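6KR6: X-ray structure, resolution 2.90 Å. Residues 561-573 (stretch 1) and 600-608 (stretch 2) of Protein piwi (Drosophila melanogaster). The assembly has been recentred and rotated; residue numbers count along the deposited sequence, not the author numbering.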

# COMPACT_ATOMS: atom_id res chain seq x y z
N LEU A 561 -25.90 11.02 -10.73
CA LEU A 561 -26.58 11.28 -11.99
C LEU A 561 -25.62 11.41 -13.16
O LEU A 561 -26.06 11.37 -14.31
CB LEU A 561 -27.42 12.56 -11.88
CG LEU A 561 -28.52 12.56 -10.82
CD1 LEU A 561 -29.52 13.64 -11.16
CD2 LEU A 561 -29.20 11.20 -10.73
N GLY A 562 -24.33 11.58 -12.90
CA GLY A 562 -23.36 11.68 -13.97
C GLY A 562 -23.06 13.10 -14.39
O GLY A 562 -22.86 13.39 -15.57
N TYR A 563 -23.03 14.01 -13.42
CA TYR A 563 -22.74 15.42 -13.66
C TYR A 563 -21.58 15.86 -12.78
O TYR A 563 -21.17 15.16 -11.85
CB TYR A 563 -23.99 16.28 -13.43
CG TYR A 563 -25.08 16.01 -14.45
CD1 TYR A 563 -25.96 14.95 -14.30
CD2 TYR A 563 -25.21 16.81 -15.58
CE1 TYR A 563 -26.94 14.69 -15.23
CE2 TYR A 563 -26.19 16.56 -16.52
CZ TYR A 563 -27.05 15.50 -16.34
OH TYR A 563 -28.04 15.26 -17.27
N THR A 564 -21.05 17.04 -13.08
CA THR A 564 -19.77 17.48 -12.55
C THR A 564 -19.96 18.57 -11.51
O THR A 564 -20.47 19.65 -11.85
CB THR A 564 -18.87 17.97 -13.68
OG1 THR A 564 -18.89 17.00 -14.75
CG2 THR A 564 -17.46 18.14 -13.20
N PRO A 565 -19.58 18.35 -10.25
CA PRO A 565 -19.72 19.42 -9.25
C PRO A 565 -18.70 20.54 -9.41
O PRO A 565 -19.05 21.71 -9.21
CB PRO A 565 -19.55 18.69 -7.91
CG PRO A 565 -19.77 17.25 -8.23
CD PRO A 565 -19.27 17.06 -9.62
N TRP A 566 -17.45 20.21 -9.73
CA TRP A 566 -16.42 21.22 -9.91
C TRP A 566 -15.36 20.68 -10.86
O TRP A 566 -15.41 19.53 -11.29
CB TRP A 566 -15.83 21.66 -8.57
CG TRP A 566 -15.09 20.59 -7.81
CD1 TRP A 566 -13.82 20.13 -8.06
CD2 TRP A 566 -15.56 19.86 -6.67
NE1 TRP A 566 -13.48 19.16 -7.15
CE2 TRP A 566 -14.53 18.98 -6.28
CE3 TRP A 566 -16.75 19.86 -5.94
CZ2 TRP A 566 -14.65 18.11 -5.21
CZ3 TRP A 566 -16.87 19.00 -4.86
CH2 TRP A 566 -15.83 18.13 -4.51
N MET A 567 -14.38 21.53 -11.17
CA MET A 567 -13.34 21.18 -12.14
C MET A 567 -12.09 21.98 -11.82
O MET A 567 -12.13 23.01 -11.15
CB MET A 567 -13.83 21.43 -13.58
CG MET A 567 -12.82 21.19 -14.71
SD MET A 567 -12.00 19.59 -14.72
CE MET A 567 -13.37 18.47 -14.50
N ILE A 568 -10.95 21.47 -12.29
CA ILE A 568 -9.66 22.10 -12.09
C ILE A 568 -9.27 22.82 -13.38
O ILE A 568 -9.76 22.52 -14.47
CB ILE A 568 -8.61 21.04 -11.68
CG1 ILE A 568 -7.28 21.70 -11.29
CG2 ILE A 568 -8.40 20.03 -12.80
CD1 ILE A 568 -7.40 22.70 -10.18
N GLU A 569 -8.38 23.81 -13.24
CA GLU A 569 -7.79 24.47 -14.41
C GLU A 569 -6.81 23.51 -15.07
O GLU A 569 -5.77 23.18 -14.49
CB GLU A 569 -7.11 25.76 -13.99
CG GLU A 569 -8.06 26.89 -13.62
CD GLU A 569 -7.33 28.14 -13.19
OE1 GLU A 569 -6.26 28.02 -12.56
OE2 GLU A 569 -7.83 29.26 -13.47
N LEU A 570 -7.12 23.07 -16.28
CA LEU A 570 -6.35 22.03 -16.97
C LEU A 570 -5.80 22.56 -18.29
O LEU A 570 -6.55 22.65 -19.28
CB LEU A 570 -7.22 20.80 -17.21
CG LEU A 570 -6.59 19.62 -17.96
CD1 LEU A 570 -5.41 19.06 -17.19
CD2 LEU A 570 -7.63 18.54 -18.22
N PRO A 571 -4.52 22.91 -18.36
CA PRO A 571 -3.94 23.44 -19.61
C PRO A 571 -3.37 22.34 -20.52
O PRO A 571 -2.19 22.33 -20.86
CB PRO A 571 -2.84 24.38 -19.08
CG PRO A 571 -2.36 23.69 -17.84
CD PRO A 571 -3.57 23.01 -17.23
N LEU A 572 -4.24 21.41 -20.91
CA LEU A 572 -3.85 20.33 -21.81
C LEU A 572 -5.04 19.94 -22.67
O LEU A 572 -6.18 19.91 -22.19
CB LEU A 572 -3.31 19.12 -21.05
CG LEU A 572 -1.81 19.11 -20.76
CD1 LEU A 572 -1.41 17.83 -20.04
CD2 LEU A 572 -1.02 19.28 -22.04
N SER A 573 -4.78 19.63 -23.93
CA SER A 573 -5.81 19.31 -24.91
C SER A 573 -5.75 17.83 -25.26
O SER A 573 -4.67 17.28 -25.48
CB SER A 573 -5.65 20.16 -26.18
OG SER A 573 -5.64 21.54 -25.88
N MET A 600 -12.41 12.09 -19.90
CA MET A 600 -12.76 12.33 -21.30
C MET A 600 -12.50 13.79 -21.65
O MET A 600 -13.45 14.56 -21.86
CB MET A 600 -14.21 11.94 -21.59
CG MET A 600 -14.57 10.53 -21.20
SD MET A 600 -15.32 9.63 -22.56
CE MET A 600 -14.67 7.99 -22.25
N ASP A 601 -11.23 14.18 -21.71
CA ASP A 601 -10.82 15.52 -22.10
C ASP A 601 -11.56 16.57 -21.25
O ASP A 601 -12.51 17.22 -21.68
CB ASP A 601 -11.08 15.74 -23.60
CG ASP A 601 -10.35 16.95 -24.15
OD1 ASP A 601 -9.63 17.62 -23.39
OD2 ASP A 601 -10.50 17.22 -25.36
N LEU A 602 -11.08 16.68 -20.01
CA LEU A 602 -11.81 17.38 -18.96
C LEU A 602 -12.06 18.85 -19.28
O LEU A 602 -12.98 19.45 -18.72
CB LEU A 602 -11.06 17.25 -17.64
CG LEU A 602 -10.88 15.81 -17.16
CD1 LEU A 602 -10.02 15.75 -15.92
CD2 LEU A 602 -12.24 15.17 -16.91
N GLN A 603 -11.28 19.45 -20.18
CA GLN A 603 -11.50 20.85 -20.51
C GLN A 603 -12.74 21.05 -21.37
O GLN A 603 -13.24 22.18 -21.45
CB GLN A 603 -10.27 21.44 -21.21
CG GLN A 603 -9.91 20.79 -22.54
CD GLN A 603 -8.71 21.45 -23.19
OE1 GLN A 603 -8.44 21.24 -24.38
NE2 GLN A 603 -7.97 22.24 -22.41
N GLN A 604 -13.27 20.00 -21.99
CA GLN A 604 -14.50 20.08 -22.77
C GLN A 604 -15.60 19.24 -22.14
O GLN A 604 -16.60 19.78 -21.66
CB GLN A 604 -14.26 19.65 -24.22
CG GLN A 604 -13.53 20.66 -25.07
CD GLN A 604 -13.60 20.31 -26.55
OE1 GLN A 604 -14.38 19.45 -26.95
NE2 GLN A 604 -12.78 20.97 -27.36
N ASN A 605 -15.46 17.91 -22.14
CA ASN A 605 -16.52 17.03 -21.67
C ASN A 605 -16.58 16.96 -20.15
O ASN A 605 -17.65 17.15 -19.56
CB ASN A 605 -16.33 15.63 -22.27
CG ASN A 605 -17.45 14.67 -21.90
OD1 ASN A 605 -18.48 15.08 -21.36
ND2 ASN A 605 -17.25 13.40 -22.19
N SER A 606 -15.45 16.68 -19.51
CA SER A 606 -15.36 16.65 -18.04
C SER A 606 -16.29 15.61 -17.43
O SER A 606 -17.01 15.88 -16.47
CB SER A 606 -15.62 18.04 -17.46
OG SER A 606 -16.01 17.95 -16.10
N THR A 607 -16.28 14.41 -18.00
CA THR A 607 -17.00 13.27 -17.44
C THR A 607 -16.05 12.08 -17.37
O THR A 607 -14.91 12.13 -17.84
CB THR A 607 -18.25 12.92 -18.26
OG1 THR A 607 -18.61 14.03 -19.08
CG2 THR A 607 -19.41 12.58 -17.33
N TYR A 608 -16.53 10.99 -16.77
CA TYR A 608 -15.70 9.83 -16.50
C TYR A 608 -16.41 8.55 -16.90
O TYR A 608 -17.64 8.47 -16.87
CB TYR A 608 -15.30 9.78 -15.01
CG TYR A 608 -14.48 10.98 -14.57
CD1 TYR A 608 -13.09 10.92 -14.53
CD2 TYR A 608 -15.10 12.17 -14.19
CE1 TYR A 608 -12.34 12.01 -14.12
CE2 TYR A 608 -14.36 13.26 -13.78
CZ TYR A 608 -12.98 13.17 -13.75
OH TYR A 608 -12.23 14.26 -13.35

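This is a modest side-chain contact between an extended segment and a short helical turn, with an apolar centre and a hydrogen bond toward each end. About 478 Å² is buried in total, both sides summed.

The two stretches run in opposite senses. T564 lies nearest T607, L570 nearest Q603, and S573 nearest D601, with CA-CA distances of 7.0, 6.4 and 6.9 Å. No backbone-to-backbone hydrogen bond joins them, so side chains make the connection. In stretch 2, the N atoms of Q604 and N605 both bond to D601 O, at 2.9 and 3.1 Å. S606 then leaves the helix with positive phi.

The first hydrogen bond lies here. T564 points toward stretch 2, and its OG1 donates to S606 O at 2.8 Å. T564 CG2 also lies 3.2 Å from S606 OG. Nearby, G562 O is 4.0 Å from T607 CG2, a looser contact. G562 is the first residue to leave helical angles after a helix, with positive phi and a Schellman motif; a CB here would be jammed against the carbonyl O of L561.

L602 forms the apolar centre. Its CB meets M567 SD at 3.9 Å and L570 CD2 at 3.7 Å. All three side chains start toward the opposing stretch, and their contact removes apolar surface from water. M567 also reaches S606, with CE 3.1 Å from OG. M567 SD accepts a weak hydrogen bond from I568 N at 3.2 Å.

Q603 covers the other end. Its CB points sideways, but the extended side chain brings the amide to stretch 1. S573 OG donates to Q603 OE1 at 3.2 Å. Q603 NE2 lies 2.9 Å from L572 O, yet the angle is too poor for a hydrogen bond.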